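Local coordinates for cyclic di-GMP-binding protein XC_3703 (Xanthomonas campestris pv. campestris, PDB 5B7W) that binds the second messenger cyclic di-GMP and regulates bacterial virulence and biofilm formation, acting on gene transcription through a LysR-type regulator, at residues K116-A121 with T131-D136; S3-S8 with G125-V130. All coordinates share one frame; numbering follows the deposited sequence.

Contact 1: residues K116-A121 with T131-D136; sequences KLKVEA and TGKKRD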
loop_
_atom_site.group_PDB
_atom_site.type_symbol
_atom_site.label_atom_id
_atom_site.label_comp_id
_atom_site.label_asym_id
_atom_site.label_seq_id
_atom_site.Cartn_x
_atom_site.Cartn_y
_atom_site.Cartn_z
ATOM N N LYS A 116 24.600 -9.128 3.635
ATOM C CA LYS A 116 25.323 -10.020 4.519
ATOM C C LYS A 116 25.098 -9.650 5.967
ATOM O O LYS A 116 26.001 -9.218 6.644
ATOM C CB LYS A 116 26.827 -10.006 4.188
ATOM C CG LYS A 116 27.397 -11.310 3.619
ATOM C CD LYS A 116 28.147 -11.143 2.295
ATOM C CE LYS A 116 29.127 -9.973 2.265
ATOM N NZ LYS A 116 29.784 -9.752 0.943
ATOM N N LEU A 117 23.863 -9.813 6.400
ATOM C CA LEU A 117 23.415 -9.472 7.722
ATOM C C LEU A 117 23.295 -10.672 8.577
ATOM O O LEU A 117 23.055 -11.749 8.078
ATOM C CB LEU A 117 22.044 -8.901 7.566
ATOM C CG LEU A 117 21.595 -7.870 8.566
ATOM C CD1 LEU A 117 22.288 -8.018 9.912
ATOM C CD2 LEU A 117 21.809 -6.524 7.931
ATOM N N LYS A 118 23.437 -10.478 9.869
ATOM C CA LYS A 118 23.366 -11.547 10.819
ATOM C C LYS A 118 21.923 -11.944 11.172
ATOM O O LYS A 118 21.563 -12.081 12.315
ATOM C CB LYS A 118 24.118 -11.126 12.060
ATOM C CG LYS A 118 25.601 -10.880 11.868
ATOM C CD LYS A 118 26.324 -10.823 13.210
ATOM C CE LYS A 118 27.636 -10.057 13.191
ATOM N NZ LYS A 118 27.829 -9.309 14.451
ATOM N N VAL A 119 21.101 -12.110 10.162
ATOM C CA VAL A 119 19.712 -12.463 10.412
ATOM C C VAL A 119 19.341 -13.667 9.561
ATOM O O VAL A 119 19.956 -13.952 8.532
ATOM C CB VAL A 119 18.746 -11.291 10.133
ATOM C CG1 VAL A 119 19.034 -10.126 11.070
ATOM C CG2 VAL A 119 18.839 -10.854 8.680
ATOM N N GLU A 120 18.320 -14.384 10.021
ATOM C CA GLU A 120 17.719 -15.480 9.276
ATOM C C GLU A 120 16.259 -15.136 9.025
ATOM O O GLU A 120 15.509 -14.869 9.970
ATOM C CB GLU A 120 17.843 -16.804 10.033
ATOM C CG GLU A 120 17.563 -18.031 9.180
ATOM C CD GLU A 120 17.956 -19.324 9.869
ATOM O OE1 GLU A 120 17.868 -20.391 9.224
ATOM O OE2 GLU A 120 18.353 -19.275 11.052
ATOM N N ALA A 121 15.865 -15.124 7.756
ATOM C CA ALA A 121 14.523 -14.735 7.353
ATOM C C ALA A 121 13.729 -15.962 6.929
ATOM O O ALA A 121 14.260 -16.860 6.269
ATOM C CB ALA A 121 14.566 -13.718 6.210
ATOM N N THR A 131 14.835 -13.466 12.222
ATOM C CA THR A 131 15.435 -13.903 13.474
ATOM C C THR A 131 16.928 -13.608 13.463
ATOM O O THR A 131 17.599 -13.774 12.439
ATOM C CB THR A 131 15.206 -15.401 13.716
ATOM O OG1 THR A 131 15.995 -16.166 12.796
ATOM C CG2 THR A 131 13.737 -15.755 13.536
ATOM N N GLY A 132 17.440 -13.162 14.611
ATOM C CA GLY A 132 18.859 -12.913 14.776
ATOM C C GLY A 132 19.274 -13.247 16.192
ATOM O O GLY A 132 18.436 -13.406 17.083
ATOM N N LYS A 133 20.592 -13.353 16.394
ATOM C CA LYS A 133 21.083 -13.734 17.716
ATOM C C LYS A 133 20.928 -12.602 18.727
ATOM O O LYS A 133 20.750 -12.868 19.921
ATOM C CB LYS A 133 22.542 -14.214 17.643
ATOM C CG LYS A 133 23.526 -13.384 16.813
ATOM C CD LYS A 133 24.061 -12.183 17.579
ATOM C CE LYS A 133 25.243 -11.540 16.869
ATOM N NZ LYS A 133 25.443 -10.136 17.324
ATOM N N LYS A 134 20.968 -11.349 18.277
ATOM C CA LYS A 134 20.821 -10.199 19.160
ATOM C C LYS A 134 19.887 -9.169 18.538
ATOM O O LYS A 134 19.636 -9.169 17.330
ATOM C CB LYS A 134 22.178 -9.555 19.485
ATOM C CG LYS A 134 23.044 -10.376 20.429
ATOM C CD LYS A 134 24.167 -9.538 21.011
ATOM C CE LYS A 134 24.453 -9.928 22.449
ATOM N NZ LYS A 134 23.925 -8.918 23.406
ATOM N N ARG A 135 19.373 -8.283 19.397
ATOM C CA ARG A 135 18.384 -7.298 18.971
ATOM C C ARG A 135 18.961 -6.299 17.976
ATOM O O ARG A 135 18.256 -5.866 17.057
ATOM C CB ARG A 135 17.821 -6.574 20.197
ATOM C CG ARG A 135 16.922 -5.390 19.881
ATOM C CD ARG A 135 15.684 -5.815 19.114
ATOM N NE ARG A 135 14.829 -4.675 18.798
ATOM C CZ ARG A 135 15.011 -3.869 17.756
ATOM N NH1 ARG A 135 16.019 -4.076 16.922
ATOM N NH2 ARG A 135 14.181 -2.855 17.547
ATOM N N ASP A 136 20.236 -5.933 18.138
ATOM C CA ASP A 136 20.839 -4.925 17.267
ATOM C C ASP A 136 21.026 -5.432 15.844
ATOM O O ASP A 136 21.143 -4.627 14.912
ATOM C CB ASP A 136 22.182 -4.471 17.832
ATOM C CG ASP A 136 22.036 -3.657 19.093
ATOM O OD1 ASP A 136 23.070 -3.199 19.624
ATOM O OD2 ASP A 136 20.890 -3.475 19.555
#
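The open end of the beta hairpin formed by strands 119-124 and 127-132 lies here, in the RRM-like domain I, where the hairpin strands meet the chain coming from helix 102-114 and going on to helix 135-146. Glu120 and Thr131 form an antiparallel hydrogen-bonded pair. Glu120 N donates to Thr131 O over 2.6 Å, almost straight at 171° and nearly along the carbonyl axis. In return Thr131 N reaches Glu120 O at 2.7 Å, in the plane of that carbonyl. The same oxygen takes a second bond, from Thr131 OG1 at 3.1 Å, which arrives from above the carbonyl plane. One residue thus grips Glu120 O twice. The torsion of Thr131 makes this possible: OG1 sits in the crowded position between its own backbone N and carbonyl carbon (chi1 71°), which also brings it to 3.4 Å from Glu120 CB. Val119 adds a CA-H...O contact, its CA 3.2 Å from Thr131 O, so that this oxygen too has two neighbours on the opposing strand. Val119 turns its side chain to the face opposite that of Glu120 and Thr131, onto Ala141 of helix 135-146. Before it, Lys118 is the centre of an inverse gamma turn that leads the chain into the strand. Its long chain crosses that of Lys133 obliquely, with Lys118 CD 3.9 Å from Lys133 CE. The ammonium groups end close together, Lys118 NZ and Lys133 NZ 3.8 Å apart, a repulsion that Asp137 probably eases through a long, weak ion pair with Lys133. Lys133, Arg135 and Asp136 probably bind cyclic di-GMP, as in related proteins, which places this surface contact at the mouth of a hairpin beside a probable nucleotide site in an RRM-like fold.

Contact 2: residues S3-S8 with G125-V130; sequences SFDVIS and GDKLRV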
loop_
_atom_site.group_PDB
_atom_site.type_symbol
_atom_site.label_atom_id
_atom_site.label_comp_id
_atom_site.label_asym_id
_atom_site.label_seq_id
_atom_site.Cartn_x
_atom_site.Cartn_y
_atom_site.Cartn_z
ATOM N N SER A 3 12.975 -12.163 17.534
ATOM C CA SER A 3 12.425 -12.120 16.189
ATOM C C SER A 3 11.373 -11.025 16.091
ATOM O O SER A 3 10.846 -10.542 17.097
ATOM C CB SER A 3 11.819 -13.469 15.786
ATOM O OG SER A 3 10.658 -13.752 16.545
ATOM N N PHE A 4 11.078 -10.641 14.851
ATOM C CA PHE A 4 10.005 -9.708 14.548
ATOM C C PHE A 4 9.425 -10.087 13.193
ATOM O O PHE A 4 9.970 -10.930 12.476
ATOM C CB PHE A 4 10.495 -8.255 14.553
ATOM C CG PHE A 4 11.438 -7.930 13.429
ATOM C CD1 PHE A 4 12.794 -8.181 13.550
ATOM C CD2 PHE A 4 10.968 -7.369 12.253
ATOM C CE1 PHE A 4 13.663 -7.884 12.518
ATOM C CE2 PHE A 4 11.832 -7.070 11.218
ATOM C CZ PHE A 4 13.181 -7.330 11.350
ATOM N N ASP A 5 8.315 -9.448 12.842
ATOM C CA ASP A 5 7.633 -9.701 11.581
ATOM C C ASP A 5 7.739 -8.482 10.677
ATOM O O ASP A 5 7.484 -7.355 11.115
ATOM C CB ASP A 5 6.162 -10.054 11.809
ATOM C CG ASP A 5 5.953 -11.529 12.080
ATOM O OD1 ASP A 5 6.888 -12.318 11.830
ATOM O OD2 ASP A 5 4.852 -11.898 12.537
ATOM N N VAL A 6 8.121 -8.712 9.427
ATOM C CA VAL A 6 8.019 -7.701 8.382
ATOM C C VAL A 6 6.649 -7.855 7.737
ATOM O O VAL A 6 6.339 -8.905 7.164
ATOM C CB VAL A 6 9.141 -7.847 7.345
ATOM C CG1 VAL A 6 9.072 -6.716 6.327
ATOM C CG2 VAL A 6 10.496 -7.875 8.030
ATOM N N ILE A 7 5.822 -6.819 7.844
ATOM C CA ILE A 7 4.459 -6.873 7.337
ATOM C C ILE A 7 4.250 -5.738 6.346
ATOM O O ILE A 7 5.030 -4.784 6.271
ATOM C CB ILE A 7 3.409 -6.801 8.464
ATOM C CG1 ILE A 7 3.475 -5.444 9.170
ATOM C CG2 ILE A 7 3.606 -7.935 9.454
ATOM C CD1 ILE A 7 2.459 -5.284 10.279
ATOM N N SER A 8 3.173 -5.861 5.574
ATOM C CA SER A 8 2.726 -4.819 4.649
ATOM C C SER A 8 1.205 -4.790 4.757
ATOM O O SER A 8 0.504 -5.508 4.038
ATOM C CB SER A 8 3.192 -5.085 3.226
ATOM O OG SER A 8 2.907 -3.973 2.396
ATOM N N GLY A 125 3.244 -17.303 5.742
ATOM C CA GLY A 125 2.067 -16.720 5.120
ATOM C C GLY A 125 2.463 -15.528 4.272
ATOM O O GLY A 125 3.357 -15.613 3.422
ATOM N N ASP A 126 1.800 -14.396 4.508
ATOM C CA ASP A 126 2.082 -13.157 3.798
ATOM C C ASP A 126 3.006 -12.234 4.584
ATOM O O ASP A 126 3.109 -11.045 4.261
ATOM C CB ASP A 126 0.775 -12.439 3.457
ATOM C CG ASP A 126 -0.064 -12.141 4.683
ATOM O OD1 ASP A 126 0.234 -12.697 5.761
ATOM O OD2 ASP A 126 -1.029 -11.356 4.567
ATOM N N LYS A 127 3.675 -12.756 5.608
ATOM C CA LYS A 127 4.612 -11.997 6.419
ATOM C C LYS A 127 5.987 -12.646 6.356
ATOM O O LYS A 127 6.131 -13.815 5.988
ATOM C CB LYS A 127 4.148 -11.909 7.880
ATOM C CG LYS A 127 2.759 -11.324 8.068
ATOM C CD LYS A 127 2.355 -11.350 9.534
ATOM C CE LYS A 127 1.024 -10.652 9.757
ATOM N NZ LYS A 127 0.710 -10.513 11.206
ATOM N N LEU A 128 7.004 -11.869 6.723
ATOM C CA LEU A 128 8.383 -12.340 6.776
ATOM C C LEU A 128 8.884 -12.191 8.206
ATOM O O LEU A 128 9.023 -11.069 8.705
ATOM C CB LEU A 128 9.269 -11.562 5.803
ATOM C CG LEU A 128 10.723 -12.033 5.715
ATOM C CD1 LEU A 128 10.809 -13.399 5.049
ATOM C CD2 LEU A 128 11.589 -11.015 4.984
ATOM N N ARG A 129 9.154 -13.315 8.866
ATOM C CA ARG A 129 9.728 -13.287 10.204
ATOM C C ARG A 129 11.247 -13.308 10.108
ATOM O O ARG A 129 11.823 -14.165 9.429
ATOM C CB ARG A 129 9.240 -14.459 11.055
ATOM C CG ARG A 129 9.733 -14.378 12.495
ATOM C CD ARG A 129 9.109 -15.439 13.381
ATOM N NE ARG A 129 7.665 -15.262 13.519
ATOM C CZ ARG A 129 7.085 -14.303 14.236
ATOM N NH1 ARG A 129 5.762 -14.235 14.293
ATOM N NH2 ARG A 129 7.817 -13.414 14.896
ATOM N N VAL A 130 11.885 -12.364 10.790
ATOM C CA VAL A 130 13.335 -12.214 10.784
ATOM C C VAL A 130 13.854 -12.569 12.169
ATOM O O VAL A 130 13.366 -12.041 13.175
ATOM C CB VAL A 130 13.743 -10.786 10.385
ATOM C CG1 VAL A 130 15.250 -10.628 10.444
ATOM C CG2 VAL A 130 13.217 -10.456 8.995
HETATM O O HOH W 1 2.782 -9.988 12.817
HETATM O O HOH W 2 2.148 -8.512 5.389
#
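Arg129 sends CG anti to its backbone N and then bends at chi3 (-65°), while Asp5 holds CG beside its own N (chi1 -86°); together these turns bring one carboxylate oxygen of Asp5 over the face of the Arg129 guanidinium. Asp5 OD1 stands 3.1 Å above the centre of the guanidinium plane, and the two flat groups are 48° apart. Asp5 OD2 makes the salt bridge to Arg129 NH1 at 3.1 Å, but it lies well out of the plane, so charge alone holds it and no N-H points at it. The directed bond of Arg129 NH1 goes to Asn158 on strand 155-160, and Arg129 NH2 makes a weak bond to Ser3 OG. A water links Asp5 OD2 to Lys127 NZ, and the extended Lys127 chain runs alongside Ile7, Lys127 CD 3.6 Å from Ile7 CG2. On the other face of the sheet, Val130 CB packs against Phe4 CE1 at 3.6 Å, and Val130 CG2 meets Val6 CG2 at 3.9 Å. Helix 135-146 covers this apolar side through Leu138, Ile142 and Leu145. Paired hydrogen bonds join Phe4 with Val130 and Val6 with Leu128, the straightest from Val6 N to Leu128 O at 2.6 Å. Strands 3-7 and 127-132 are thus antiparallel neighbours at the centre of the four-stranded sheet, one face carrying the Asp5-Arg129 pair and the other packed against the helices, as in an RRM-like domain.

Contacts 1 and 2 share strand 127-132 and have centres about 13 Å apart in the four-stranded sheet of domain I. The order across it is 119-124, 127-132, 3-7, 155-160, so contact 1 joins an outermost strand to the shared one and contact 2 joins the two inner strands. Val119 CB packs 3.6 Å from Val130 CG1, and Thr131 CG2 lies 3.7 Å from Ser3 CB, so the contacts touch directly. Along the chain the segments alternate: 3-8, 116-121, 125-130, 131-136. Domain II is inserted between strand 3-7 and the rest of domain I, which is completed around that first strand when the chain returns.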